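Local structure of histone deacetylase complex subunit SAP18 (Mus musculus, 4A6Q) at residues E15-I20 with S119-S124; L29-T34 with S53-I58; G38-M43 with D134-P139; H86-I91 with V103-S108. The protein enhances transcriptional repression by the SIN3-HDAC1 complex and serves as an auxiliary component of the splicing-dependent exon junction complex. All blocks are in the same frame, centred on the assembly; numbering follows the deposited sequence. Where two conformers were deposited one is given.

Interaction 1 of 4, residues E15-I20 with S119-S124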
# COMPACT_ATOMS: atom_id res chain seq x y z
N GLU A 15 -1.71 -10.47 18.76
CA GLU A 15 -3.17 -10.39 18.73
C GLU A 15 -3.66 -10.09 17.31
O GLU A 15 -2.92 -9.56 16.49
CB GLU A 15 -3.66 -9.29 19.69
CG GLU A 15 -3.46 -9.57 21.19
CD GLU A 15 -4.40 -10.65 21.70
OE1 GLU A 15 -5.44 -10.90 21.05
OE2 GLU A 15 -4.11 -11.26 22.74
N PRO A 16 -4.92 -10.45 17.00
CA PRO A 16 -5.55 -10.07 15.73
C PRO A 16 -5.56 -8.54 15.55
O PRO A 16 -5.64 -7.81 16.54
CB PRO A 16 -6.99 -10.59 15.88
CG PRO A 16 -6.88 -11.73 16.84
CD PRO A 16 -5.76 -11.38 17.79
N GLU A 17 -5.48 -8.07 14.31
CA GLU A 17 -5.53 -6.63 14.10
C GLU A 17 -6.92 -6.09 14.49
O GLU A 17 -7.93 -6.81 14.46
CB GLU A 17 -5.15 -6.22 12.66
CG GLU A 17 -6.16 -6.57 11.62
CD GLU A 17 -5.82 -6.04 10.19
OE1 GLU A 17 -5.75 -4.81 9.98
OE2 GLU A 17 -5.70 -6.88 9.27
N LYS A 18 -6.94 -4.82 14.87
CA LYS A 18 -8.14 -4.19 15.40
C LYS A 18 -8.44 -2.96 14.58
O LYS A 18 -7.55 -2.34 14.00
CB LYS A 18 -7.88 -3.78 16.86
CG LYS A 18 -7.51 -4.95 17.77
CD LYS A 18 -7.12 -4.47 19.16
CE LYS A 18 -6.48 -5.59 19.99
NZ LYS A 18 -7.38 -6.77 20.19
N PRO A 19 -9.73 -2.58 14.50
CA PRO A 19 -10.04 -1.34 13.80
C PRO A 19 -9.52 -0.13 14.55
O PRO A 19 -9.37 -0.19 15.75
CB PRO A 19 -11.57 -1.30 13.80
CG PRO A 19 -11.99 -2.71 14.08
CD PRO A 19 -10.93 -3.29 14.95
N ILE A 20 -9.28 0.95 13.82
CA ILE A 20 -8.90 2.25 14.40
C ILE A 20 -10.14 3.04 14.77
O ILE A 20 -11.14 3.02 14.05
CB ILE A 20 -8.11 3.06 13.34
CG1 ILE A 20 -6.81 2.33 12.92
CG2 ILE A 20 -7.80 4.50 13.82
CD1 ILE A 20 -5.74 2.31 13.97
N SER A 119 -9.83 -6.49 1.66
CA SER A 119 -9.85 -5.98 3.04
C SER A 119 -8.45 -5.88 3.65
O SER A 119 -8.31 -5.66 4.87
CB SER A 119 -10.71 -6.89 3.92
OG SER A 119 -10.09 -8.15 4.07
N MSE A 120 -7.43 -6.09 2.85
CA MSE A 120 -6.08 -5.92 3.34
C MSE A 120 -5.80 -4.47 3.74
O MSE A 120 -6.03 -3.54 2.97
CB MSE A 120 -5.08 -6.36 2.27
CG MSE A 120 -3.64 -6.09 2.67
SE MSE A 120 -2.43 -6.62 1.29
CE MSE A 120 -2.66 -8.51 1.43
N THR A 121 -5.26 -4.29 4.94
CA THR A 121 -5.05 -2.95 5.47
C THR A 121 -3.61 -2.53 5.45
O THR A 121 -2.68 -3.35 5.42
CB THR A 121 -5.48 -2.88 6.95
OG1 THR A 121 -4.70 -3.79 7.69
CG2 THR A 121 -6.96 -3.21 7.12
N LEU A 122 -3.41 -1.21 5.48
CA LEU A 122 -2.05 -0.69 5.64
C LEU A 122 -1.35 -1.28 6.86
O LEU A 122 -0.18 -1.72 6.77
CB LEU A 122 -2.07 0.83 5.71
CG LEU A 122 -2.59 1.58 4.48
CD1 LEU A 122 -2.70 3.06 4.81
CD2 LEU A 122 -1.73 1.40 3.24
N GLN A 123 -2.02 -1.32 7.99
CA GLN A 123 -1.37 -1.83 9.20
C GLN A 123 -0.96 -3.31 9.12
O GLN A 123 0.09 -3.70 9.66
CB GLN A 123 -2.20 -1.53 10.45
CG GLN A 123 -3.54 -2.25 10.46
CD GLN A 123 -4.46 -1.83 11.56
OE1 GLN A 123 -4.13 -0.91 12.34
NE2 GLN A 123 -5.62 -2.46 11.64
N SER A 124 -1.75 -4.11 8.41
CA SER A 124 -1.44 -5.53 8.26
C SER A 124 -0.12 -5.72 7.52
O SER A 124 0.55 -6.75 7.66
CB SER A 124 -2.56 -6.31 7.56
OG SER A 124 -2.66 -6.00 6.18
O HOH W 1 -5.98 -6.90 6.74
O HOH W 2 -5.18 -1.26 15.02
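Glu17 and Thr121 reach toward each other tip to tip, and the hydroxyl OG1 of Thr121 donates a hydrogen bond to OE1 of Glu17 over 2.7 Å. OE1 takes this bond on its syn lone pair and keeps the anti lone pair for Gln123, whose NE2 donates to it at 2.9 Å. The amide of Gln123 crosses the carboxylate obliquely, the two planes 56° apart. Its second N-H is used as well: NE2 of Gln123 also reaches the carbonyl O of Lys18 at 3.1 Å, and both acceptors lie close to the amide plane. One side chain thus spans two consecutive residues of the 15-20 segment, and the use of both N-H groups probably fixes the amide's orientation. A water bridges OE1 of Gln123 and the same O of Lys18. The other carboxylate oxygen, OE2 of Glu17, is tied through a second water to O of Ser119 and lies 3.6 Å from CB of Ser124. Thr121 OG1 does double duty, accepting from N of Ser124 at 3.1 Å in an ST motif that sets the hydroxyl for Glu17. The contact lies on the surface. Residues 15-20 come before strand 28-35. The loop holding residues 119-124 connects strands 101-110 and 132-138, and backbone bonds join it to Met62 and Ala64, just before helix 66-76, and to Leu66, the first residue of that helix.

Interaction 2 of 4, residues L29-T34 with S53-I58. With IPA (isopropyl alcohol), chain B.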
# COMPACT_ATOMS: atom_id res chain seq x y z
N LEU A 29 -1.35 11.48 6.40
CA LEU A 29 -1.32 11.93 5.01
C LEU A 29 -0.59 10.85 4.22
O LEU A 29 0.61 10.62 4.42
CB LEU A 29 -0.66 13.33 4.87
CG LEU A 29 -0.85 14.01 3.49
CD1 LEU A 29 -0.66 15.53 3.58
CD2 LEU A 29 0.11 13.44 2.48
N LEU A 30 -1.32 10.21 3.31
CA LEU A 30 -0.78 9.12 2.48
C LEU A 30 -0.45 9.65 1.09
O LEU A 30 -1.29 10.25 0.46
CB LEU A 30 -1.86 8.05 2.37
CG LEU A 30 -1.55 6.82 1.49
CD1 LEU A 30 -0.40 6.04 2.11
CD2 LEU A 30 -2.78 5.97 1.30
N ARG A 31 0.78 9.43 0.63
CA ARG A 31 1.21 9.86 -0.71
C ARG A 31 1.18 8.65 -1.64
O ARG A 31 1.86 7.64 -1.38
CB ARG A 31 2.62 10.44 -0.63
CG ARG A 31 2.70 11.68 0.33
CD ARG A 31 4.13 12.21 0.45
NE ARG A 31 4.58 12.82 -0.80
CZ ARG A 31 5.79 13.33 -1.00
NH1 ARG A 31 6.70 13.30 -0.03
NH2 ARG A 31 6.09 13.84 -2.18
N VAL A 32 0.34 8.73 -2.66
CA VAL A 32 0.10 7.60 -3.57
C VAL A 32 0.61 7.96 -4.95
O VAL A 32 0.29 9.02 -5.48
CB VAL A 32 -1.41 7.35 -3.67
CG1 VAL A 32 -1.70 6.18 -4.61
CG2 VAL A 32 -1.98 7.04 -2.28
N PHE A 33 1.44 7.10 -5.51
CA PHE A 33 1.95 7.28 -6.84
C PHE A 33 1.32 6.20 -7.68
O PHE A 33 1.03 5.13 -7.17
CB PHE A 33 3.48 7.17 -6.82
CG PHE A 33 4.12 8.23 -5.95
CD1 PHE A 33 4.31 8.01 -4.59
CD2 PHE A 33 4.48 9.46 -6.48
CE1 PHE A 33 4.87 8.99 -3.79
CE2 PHE A 33 5.06 10.44 -5.69
CZ PHE A 33 5.22 10.21 -4.33
N THR A 34 1.09 6.51 -8.94
CA THR A 34 0.39 5.56 -9.82
C THR A 34 1.11 5.43 -11.15
O THR A 34 1.80 6.35 -11.59
CB THR A 34 -1.12 5.94 -10.08
OG1 THR A 34 -1.21 7.25 -10.66
CG2 THR A 34 -1.93 5.94 -8.77
N SER A 53 6.76 13.00 -10.50
CA SER A 53 6.20 14.35 -10.56
C SER A 53 4.67 14.36 -10.60
O SER A 53 4.06 15.42 -10.72
CB SER A 53 6.75 15.08 -11.79
OG SER A 53 8.16 15.32 -11.67
N SER A 54 4.03 13.19 -10.52
CA SER A 54 2.59 13.10 -10.32
C SER A 54 2.31 12.27 -9.07
O SER A 54 2.96 11.26 -8.86
CB SER A 54 1.89 12.43 -11.50
OG SER A 54 2.14 13.13 -12.71
N GLU A 55 1.36 12.73 -8.26
CA GLU A 55 0.98 12.00 -7.05
C GLU A 55 -0.41 12.39 -6.57
O GLU A 55 -0.91 13.45 -6.91
CB GLU A 55 2.02 12.18 -5.95
CG GLU A 55 1.85 13.41 -5.10
CD GLU A 55 2.93 13.50 -4.03
OE1 GLU A 55 4.06 13.89 -4.37
OE2 GLU A 55 2.63 13.17 -2.84
N LEU A 56 -1.03 11.50 -5.79
CA LEU A 56 -2.34 11.75 -5.20
C LEU A 56 -2.15 11.72 -3.69
O LEU A 56 -1.57 10.78 -3.18
CB LEU A 56 -3.30 10.63 -5.62
CG LEU A 56 -4.65 10.52 -4.93
CD1 LEU A 56 -5.37 11.81 -5.12
CD2 LEU A 56 -5.46 9.34 -5.49
N GLN A 57 -2.64 12.72 -2.98
CA GLN A 57 -2.53 12.70 -1.52
C GLN A 57 -3.87 12.45 -0.88
O GLN A 57 -4.88 12.98 -1.34
CB GLN A 57 -1.91 14.02 -1.00
CG GLN A 57 -0.47 14.09 -1.42
CD GLN A 57 0.27 15.28 -0.86
OE1 GLN A 57 -0.27 16.07 -0.08
NE2 GLN A 57 1.54 15.40 -1.23
N ILE A 58 -3.89 11.62 0.18
CA ILE A 58 -5.14 11.17 0.79
C ILE A 58 -4.99 11.24 2.31
O ILE A 58 -3.94 10.94 2.83
CB ILE A 58 -5.42 9.70 0.40
CG1 ILE A 58 -5.77 9.63 -1.10
CG2 ILE A 58 -6.52 9.06 1.24
CD1 ILE A 58 -5.91 8.18 -1.62
C1 IPA B . -3.17 6.66 -13.59
C2 IPA B . -1.92 7.21 -14.27
C3 IPA B . -2.10 8.71 -14.47
O2 IPA B . -0.78 6.98 -13.46
O HOH W 3 2.49 8.84 -10.00
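Arg31 grips Glu55 side-on: NE of Arg31 meets OE2 of Glu55 at 2.8 Å and NH2 meets OE1, with guanidinium and carboxylate nearly coplanar (8° apart). A bend at chi3 (69°) turns NE toward the acid. Gln57 lies beside the arginine, its NE2 donating to OE2 of Glu55 from above the carboxylate plane. An alanine in place of Arg31 would probably leave the Glu55 carboxylate without its charged mate and freer to turn. Glu55 runs side by side with Phe33, its CB set against CE2 of the ring at 3.5 Å. At the other end both methyls of Leu29, CD1 and CD2, touch OE1 of Gln57, each at 3.7 Å.

Leu30, Val32, Leu56 and Ile58 make the other face apolar. Val32 is the bump here: its CB lies 4.3 Å from CB of Leu56, directly across, and its CG2 branch leans to the next residue over, 4.1 Å from CD1 of Ile58. Leu30 backs Ile58 from the neighbouring strand, CB to CB 4.4 Å.

This is the antiparallel pairing of strands 28-35 and 56-60 at one margin of the ubiquitin-like sheet. Helix 66-76 covers the apolar side, with Leu69 on Leu30, Leu72 on Ile58, and Val73 and Val76 on Leu56; strand 132-138 flanks strand 28-35 beyond.

Interaction 3 of 4, residues G38-M43 with D134-P139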
# COMPACT_ATOMS: atom_id res chain seq x y z
N GLY A 38 2.04 -0.71 -16.82
CA GLY A 38 2.05 -2.13 -16.51
C GLY A 38 3.02 -2.58 -15.43
O GLY A 38 3.12 -3.78 -15.15
N ARG A 39 3.75 -1.64 -14.83
CA ARG A 39 4.67 -2.02 -13.76
C ARG A 39 4.77 -0.93 -12.73
O ARG A 39 4.32 0.19 -12.96
CB ARG A 39 6.04 -2.31 -14.33
CG ARG A 39 6.69 -1.17 -15.00
CD ARG A 39 7.59 -1.71 -16.10
NE ARG A 39 6.84 -2.64 -16.92
CZ ARG A 39 6.44 -2.39 -18.16
NH1 ARG A 39 6.75 -1.23 -18.74
NH2 ARG A 39 5.73 -3.30 -18.82
N HIS A 40 5.32 -1.29 -11.58
CA HIS A 40 5.58 -0.28 -10.56
C HIS A 40 6.64 0.71 -11.00
O HIS A 40 7.46 0.44 -11.88
CB HIS A 40 5.94 -0.93 -9.22
CG HIS A 40 4.76 -1.55 -8.56
ND1 HIS A 40 3.75 -0.79 -8.01
CD2 HIS A 40 4.35 -2.84 -8.44
CE1 HIS A 40 2.80 -1.57 -7.55
NE2 HIS A 40 3.13 -2.82 -7.82
N HIS A 41 6.62 1.88 -10.39
CA HIS A 41 7.73 2.79 -10.52
C HIS A 41 9.02 2.06 -10.12
O HIS A 41 9.03 1.22 -9.21
CB HIS A 41 7.56 4.03 -9.62
CG HIS A 41 6.57 5.03 -10.13
ND1 HIS A 41 5.32 5.19 -9.57
CD2 HIS A 41 6.67 5.96 -11.11
CE1 HIS A 41 4.68 6.17 -10.21
NE2 HIS A 41 5.47 6.62 -11.16
N ARG A 42 10.10 2.40 -10.80
CA ARG A 42 11.41 1.88 -10.45
C ARG A 42 11.97 2.64 -9.25
O ARG A 42 11.62 3.80 -9.03
CB ARG A 42 12.34 2.00 -11.64
CG ARG A 42 11.90 1.14 -12.80
CD ARG A 42 12.89 1.22 -13.94
NE ARG A 42 13.27 2.62 -14.08
CZ ARG A 42 12.50 3.55 -14.63
NH1 ARG A 42 11.32 3.23 -15.16
NH2 ARG A 42 12.92 4.79 -14.67
N MSE A 43 12.87 2.01 -8.50
CA MSE A 43 13.42 2.68 -7.30
C MSE A 43 14.32 3.86 -7.65
O MSE A 43 14.46 4.79 -6.84
CB MSE A 43 14.10 1.67 -6.38
CG MSE A 43 13.16 0.63 -5.81
SE MSE A 43 11.81 1.55 -4.81
CE MSE A 43 10.41 1.59 -6.14
N ASP A 134 2.52 2.74 -3.98
CA ASP A 134 2.63 2.79 -5.44
C ASP A 134 1.58 1.86 -6.01
O ASP A 134 1.48 0.71 -5.59
CB ASP A 134 4.03 2.31 -5.87
CG ASP A 134 4.39 2.75 -7.26
OD1 ASP A 134 4.50 3.96 -7.50
OD2 ASP A 134 4.63 1.90 -8.15
N ILE A 135 0.79 2.34 -6.95
CA ILE A 135 -0.26 1.50 -7.53
C ILE A 135 -0.08 1.42 -9.03
O ILE A 135 -0.14 2.42 -9.72
CB ILE A 135 -1.67 2.06 -7.23
CG1 ILE A 135 -1.82 2.37 -5.74
CG2 ILE A 135 -2.74 1.08 -7.74
CD1 ILE A 135 -3.16 3.02 -5.42
N ALA A 136 0.16 0.21 -9.54
CA ALA A 136 0.27 0.00 -10.96
C ALA A 136 -1.12 -0.39 -11.47
O ALA A 136 -1.67 -1.42 -11.03
CB ALA A 136 1.29 -1.10 -11.26
N ILE A 137 -1.69 0.42 -12.35
CA ILE A 137 -3.07 0.18 -12.81
C ILE A 137 -2.97 -0.39 -14.21
O ILE A 137 -2.26 0.16 -15.06
CB ILE A 137 -3.87 1.48 -12.82
CG1 ILE A 137 -3.83 2.13 -11.43
CG2 ILE A 137 -5.34 1.21 -13.23
CD1 ILE A 137 -4.49 3.51 -11.36
N THR A 138 -3.66 -1.50 -14.46
CA THR A 138 -3.64 -2.11 -15.79
C THR A 138 -5.07 -2.37 -16.26
O THR A 138 -5.97 -2.53 -15.47
CB THR A 138 -2.82 -3.40 -15.83
OG1 THR A 138 -3.26 -4.29 -14.81
CG2 THR A 138 -1.32 -3.13 -15.64
N PRO A 139 -5.29 -2.36 -17.58
CA PRO A 139 -6.65 -2.52 -18.09
C PRO A 139 -7.15 -3.95 -17.95
O PRO A 139 -6.38 -4.86 -17.63
CB PRO A 139 -6.51 -2.11 -19.57
CG PRO A 139 -5.11 -2.38 -19.91
CD PRO A 139 -4.30 -2.15 -18.66
O HOH W 4 0.54 0.15 -14.64
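The His40 ring carries CB of Ala136 over one face, 4.1 Å from the ring centroid and shifted toward the rim, a CH-pi contact. At its edge, in the ring plane, ND1 of His40 donates to OD2 of Asp134 at 2.8 Å. The His41 ring also turns an edge to the same carboxylate: its ND1 meets OD1 of Asp134 at 2.5 Å, in plane and nearly straight (172°). Neither ring is coplanar with the acid; the planes stand 48° apart for His40 and 60° for His41. OD2 takes the His40 bond on its anti lone pair, and OD1 takes the His41 bond on its syn lone pair. The backbone N of His41 adds a third grip, 3.0 Å from OD2 of Asp134, on the syn side and tilted out of the carboxylate plane.

In this ubiquitin-like domain strand 132-138 is the central one of the sheet, between strands 28-35 and 86-94, and the loop 38-43 runs back across its face. NE2 of His40 is bonded to OD1 of Asn88 on strand 86-94. An alanine at Asp134 would probably leave both imidazole ND1 groups and the His41 amide without their acceptor, and the His41 ring freer to turn. Farther down, CA of Gly38 rests 3.6 Å from CG2 of Thr138, and a water joins N of Gly38 to O of Ile137.

Interaction 4 of 4, residues H86-I91 with V103-S108; sequences HFNFAI and VKEIGS
Phe89 pairs with both Ile106 and Gly107 in a classic beta bulge that shifts the register of this antiparallel hairpin by one residue: N of Phe89 donates to O of Gly107 at 2.8 Å, and O of Phe89 accepts from N of Ile106, also at 2.8 Å. Past the bulge, Ile91 and Lys104 exchange two more backbone bonds.

Ile106 takes part in two of the apolar contacts. Its CG1 lies between its own backbone N and carbonyl carbon (chi1 56°), which puts it 3.7 Å from CB of Phe89, while CG2 of Ile106 meets CD1 of Ile91 at 3.9 Å, the two isoleucines crossing at about a right angle. CB of Phe89 also rests on O of Gly107, which lies near the plane of the phenyl ring at its edge. The ring itself packs on Leu66 and Thr70 of helix 66-76.

On the other face CG2 of Val103 touches CB of Ala90 at 3.6 Å. At the end of the segment the His86 ring leans on Ser108, its NE2 and CE1 near the serine CB. Chemically, the hairpin is held by backbone bonds and by hydrocarbon round Phe89, Ile91 and Ile106. OD1 of Asn88 is taken up by His40, and the pairing of the two strands does not appear to depend on side-chain hydrogen bonds between them.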
# COMPACT_ATOMS: atom_id res chain seq x y z
N HIS A 86 -7.27 -3.64 -13.11
CA HIS A 86 -6.48 -4.27 -12.07
C HIS A 86 -5.59 -3.24 -11.38
O HIS A 86 -4.96 -2.41 -12.02
CB HIS A 86 -5.60 -5.34 -12.73
CG HIS A 86 -4.85 -6.21 -11.79
ND1 HIS A 86 -3.56 -5.94 -11.36
CD2 HIS A 86 -5.16 -7.43 -11.26
CE1 HIS A 86 -3.14 -6.91 -10.57
NE2 HIS A 86 -4.08 -7.83 -10.51
N PHE A 87 -5.63 -3.26 -10.06
CA PHE A 87 -4.80 -2.36 -9.25
C PHE A 87 -3.80 -3.15 -8.44
O PHE A 87 -4.18 -3.91 -7.55
CB PHE A 87 -5.71 -1.59 -8.29
CG PHE A 87 -6.74 -0.74 -8.97
CD1 PHE A 87 -7.94 -1.31 -9.43
CD2 PHE A 87 -6.54 0.63 -9.13
CE1 PHE A 87 -8.91 -0.50 -10.04
CE2 PHE A 87 -7.50 1.43 -9.72
CZ PHE A 87 -8.69 0.86 -10.20
N ASN A 88 -2.51 -2.99 -8.73
CA ASN A 88 -1.48 -3.72 -8.03
C ASN A 88 -0.76 -2.80 -7.06
O ASN A 88 -0.16 -1.82 -7.48
CB ASN A 88 -0.46 -4.26 -9.04
CG ASN A 88 0.47 -5.30 -8.45
OD1 ASN A 88 1.36 -5.00 -7.65
ND2 ASN A 88 0.30 -6.53 -8.90
N PHE A 89 -0.87 -3.09 -5.77
CA PHE A 89 -0.32 -2.19 -4.74
C PHE A 89 1.05 -2.65 -4.24
O PHE A 89 1.27 -3.85 -3.99
CB PHE A 89 -1.23 -2.19 -3.50
CG PHE A 89 -2.52 -1.44 -3.65
CD1 PHE A 89 -3.58 -1.97 -4.38
CD2 PHE A 89 -2.68 -0.21 -3.00
CE1 PHE A 89 -4.80 -1.28 -4.47
CE2 PHE A 89 -3.92 0.47 -3.09
CZ PHE A 89 -4.95 -0.06 -3.83
N ALA A 90 1.93 -1.68 -3.99
CA ALA A 90 3.22 -1.93 -3.39
C ALA A 90 3.54 -0.82 -2.40
O ALA A 90 3.11 0.31 -2.62
CB ALA A 90 4.31 -1.99 -4.44
N ILE A 91 4.30 -1.12 -1.36
CA ILE A 91 4.78 -0.09 -0.43
C ILE A 91 6.23 0.22 -0.78
O ILE A 91 7.04 -0.69 -1.01
CB ILE A 91 4.68 -0.59 1.01
CG1 ILE A 91 3.22 -0.70 1.43
CG2 ILE A 91 5.36 0.43 1.94
CD1 ILE A 91 2.99 -1.49 2.77
N VAL A 103 11.09 -1.59 -2.45
CA VAL A 103 9.68 -1.79 -2.73
C VAL A 103 9.23 -3.21 -2.43
O VAL A 103 9.99 -4.18 -2.65
CB VAL A 103 9.36 -1.40 -4.21
CG1 VAL A 103 10.19 -2.23 -5.21
CG2 VAL A 103 7.87 -1.46 -4.54
N LYS A 104 8.02 -3.32 -1.90
CA LYS A 104 7.43 -4.61 -1.57
C LYS A 104 6.01 -4.63 -2.10
O LYS A 104 5.16 -3.82 -1.68
CB LYS A 104 7.42 -4.78 -0.05
CG LYS A 104 6.48 -5.84 0.47
CD LYS A 104 6.94 -7.20 0.12
CE LYS A 104 6.19 -8.25 0.96
NZ LYS A 104 6.37 -9.62 0.43
N GLU A 105 5.73 -5.54 -3.02
CA GLU A 105 4.37 -5.73 -3.51
C GLU A 105 3.53 -6.33 -2.41
O GLU A 105 3.95 -7.28 -1.74
CB GLU A 105 4.37 -6.66 -4.73
CG GLU A 105 2.98 -6.83 -5.36
CD GLU A 105 2.17 -7.99 -4.78
OE1 GLU A 105 2.73 -8.81 -4.02
OE2 GLU A 105 0.96 -8.09 -5.08
N ILE A 106 2.31 -5.80 -2.20
CA ILE A 106 1.48 -6.30 -1.10
C ILE A 106 0.18 -7.01 -1.52
O ILE A 106 -0.25 -7.94 -0.85
CB ILE A 106 1.12 -5.20 -0.03
CG1 ILE A 106 0.44 -3.98 -0.66
CG2 ILE A 106 2.39 -4.74 0.69
CD1 ILE A 106 -0.14 -2.98 0.39
N GLY A 107 -0.43 -6.60 -2.61
CA GLY A 107 -1.74 -7.17 -2.95
C GLY A 107 -2.38 -6.45 -4.10
O GLY A 107 -1.86 -5.45 -4.61
N SER A 108 -3.55 -6.94 -4.55
CA SER A 108 -4.21 -6.32 -5.69
C SER A 108 -5.72 -6.40 -5.56
O SER A 108 -6.25 -7.22 -4.80
CB SER A 108 -3.80 -6.95 -7.02
OG SER A 108 -4.16 -8.31 -7.05

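Overall arrangement
Interactions 2, 3 and 4 all build on one mixed sheet and are partly buried, whereas interaction 1 is a surface contact that brings the N-terminal segment onto a loop, its centre about 17 Å from that of interaction 4. Interactions 2 and 4 pair the two outermost strands with their inner neighbours, and both send apolar side chains toward helix 66-76. Interaction 3 lays a loop over the central strand and touches both, through the backbone of Phe33 and Ile135 on one side and through His40 on the other. Carboxylates take different partners with place: an amide, a hydroxyl and water in interaction 1, a guanidinium and an amide in 2, two imidazoles and a backbone N-H in 3.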